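Local atomic coordinates of mandelate racemase / muconate lactonizing enzyme, C-terminal domain protein (Pseudovibrio sp. JE062, PDB entry 4JHM), a protein that belongs to the mandelate racemase / muconate lactonizing enzyme family of the enolase superfamily, with no function assigned. Residues M125-A130 with L311-A316. Residues are numbered along the deposited sequence; the frame is centred on the assembly and turned at random.
Sequences MLLGGA and LHVALA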
loop_
_atom_site.group_PDB
_atom_site.type_symbol
_atom_site.label_atom_id
_atom_site.label_comp_id
_atom_site.label_asym_id
_atom_site.label_seq_id
_atom_site.Cartn_x
_atom_site.Cartn_y
_atom_site.Cartn_z
HETATM N N MSE A 125 26.423 -16.684 28.956
HETATM C CA MSE A 125 26.065 -15.950 30.172
HETATM C C MSE A 125 26.264 -14.470 29.983
HETATM O O MSE A 125 25.415 -13.668 30.374
HETATM C CB MSE A 125 26.922 -16.435 31.330
HETATM C CG MSE A 125 26.205 -16.220 32.655
HETATM SE SE MSE A 125 27.130 -17.233 34.067
HETATM C CE MSE A 125 26.158 -18.934 33.846
ATOM N N LEU A 126 27.388 -14.096 29.379
ATOM C CA LEU A 126 27.698 -12.692 29.120
ATOM C C LEU A 126 26.579 -11.995 28.366
ATOM O O LEU A 126 26.226 -10.858 28.681
ATOM C CB LEU A 126 28.967 -12.566 28.281
ATOM C CG LEU A 126 30.293 -13.024 28.870
ATOM C CD1 LEU A 126 31.388 -12.761 27.850
ATOM C CD2 LEU A 126 30.596 -12.312 30.177
ATOM N N LEU A 127 26.046 -12.675 27.355
ATOM C CA LEU A 127 25.029 -12.094 26.481
ATOM C C LEU A 127 23.649 -12.164 27.128
ATOM O O LEU A 127 22.955 -11.154 27.238
ATOM C CB LEU A 127 25.006 -12.828 25.139
ATOM C CG LEU A 127 26.362 -12.960 24.444
ATOM C CD1 LEU A 127 26.344 -14.121 23.465
ATOM C CD2 LEU A 127 26.756 -11.665 23.749
ATOM N N GLY A 128 23.255 -13.361 27.552
ATOM C CA GLY A 128 21.976 -13.554 28.220
ATOM C C GLY A 128 22.026 -14.727 29.175
ATOM O O GLY A 128 22.777 -14.717 30.156
ATOM N N GLY A 129 21.234 -15.749 28.878
ATOM C CA GLY A 129 21.163 -16.927 29.728
ATOM C C GLY A 129 19.731 -17.398 29.834
ATOM O O GLY A 129 19.008 -17.024 30.759
ATOM N N ALA A 130 19.321 -18.207 28.865
ATOM C CA ALA A 130 17.966 -18.737 28.823
ATOM C C ALA A 130 17.970 -20.241 29.022
ATOM O O ALA A 130 17.035 -20.799 29.588
ATOM C CB ALA A 130 17.317 -18.392 27.494
ATOM N N LEU A 311 26.251 -21.693 18.976
ATOM C CA LEU A 311 25.564 -22.370 20.066
ATOM C C LEU A 311 25.418 -21.434 21.263
ATOM O O LEU A 311 24.378 -21.408 21.926
ATOM C CB LEU A 311 26.315 -23.640 20.470
ATOM C CG LEU A 311 25.835 -24.318 21.758
ATOM C CD1 LEU A 311 24.357 -24.669 21.695
ATOM C CD2 LEU A 311 26.658 -25.565 22.039
ATOM N N HIS A 312 26.464 -20.661 21.534
ATOM C CA HIS A 312 26.474 -19.786 22.695
ATOM C C HIS A 312 25.407 -18.709 22.585
ATOM O O HIS A 312 24.631 -18.478 23.512
ATOM C CB HIS A 312 27.853 -19.152 22.873
ATOM C CG HIS A 312 28.797 -19.995 23.665
ATOM N ND1 HIS A 312 28.691 -20.140 25.031
ATOM C CD2 HIS A 312 29.856 -20.747 23.287
ATOM C CE1 HIS A 312 29.649 -20.941 25.460
ATOM N NE2 HIS A 312 30.370 -21.324 24.423
ATOM N N VAL A 313 25.369 -18.051 21.441
ATOM C CA VAL A 313 24.392 -17.009 21.218
ATOM C C VAL A 313 22.984 -17.585 21.357
ATOM O O VAL A 313 22.113 -16.960 21.955
ATOM C CB VAL A 313 24.589 -16.364 19.833
ATOM C CG1 VAL A 313 23.603 -15.227 19.625
ATOM C CG2 VAL A 313 26.019 -15.861 19.694
ATOM N N ALA A 314 22.768 -18.786 20.825
ATOM C CA ALA A 314 21.448 -19.421 20.877
ATOM C C ALA A 314 21.045 -19.779 22.310
ATOM O O ALA A 314 19.861 -19.833 22.631
ATOM C CB ALA A 314 21.410 -20.656 19.986
ATOM N N LEU A 315 22.027 -20.022 23.169
ATOM C CA LEU A 315 21.745 -20.334 24.572
ATOM C C LEU A 315 21.415 -19.075 25.377
ATOM O O LEU A 315 20.798 -19.152 26.438
ATOM C CB LEU A 315 22.924 -21.080 25.205
ATOM C CG LEU A 315 22.881 -22.612 25.111
ATOM C CD1 LEU A 315 22.262 -23.105 23.813
ATOM C CD2 LEU A 315 24.278 -23.179 25.271
ATOM N N ALA A 316 21.811 -17.918 24.856
ATOM C CA ALA A 316 21.578 -16.650 25.534
ATOM C C ALA A 316 20.169 -16.108 25.282
ATOM O O ALA A 316 19.691 -15.252 26.020
ATOM C CB ALA A 316 22.620 -15.632 25.100
#
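Leu127 and Ala316 meet side chain to side chain, with Leu127 CB 3.7 Å from Ala316 CB, and Ala316 CB also lies against the backbone N of Gly128. Farther out, Leu127 has CG anti to its own carbonyl carbon (chi1 -52°), and its CD1 branch continues to Val313, 4.1 Å from Val313 CA and slightly farther from the CG2 methyl. The Leu127 and Val313 side chains cross obliquely, an apolar contact, and Val313 also packs on Ile279, Leu282 and Phe286 of helix 279-291.

Beside this apolar patch, two backbone bonds tie the chain after helix 123-127 to the last carbonyls of 311-316. Ala130 N donates to Leu315 O over 3.0 Å, and Gly129 N reaches Ala316 O at 3.3 Å, both N-H groups pointing nearly straight at their acceptors. Gly128 brings its CA to the same Ala316 oxygen in a CA-H...O contact.

His312 ties the two helices together again, through ND1 to Tyr124 N. Segment 125-130 also faces a second subunit, where Lys115 NZ of that subunit hydrogen-bonds Met125 O and Leu126 packs on its counterpart. The contact thus illustrates how, in an enolase-type fold, the loop of Gly129 and Ala130 that follows helix 123-127 bonds to the carbonyls of Leu315 and Ala316, fastening that short helix to helix 304-316 of the barrel domain.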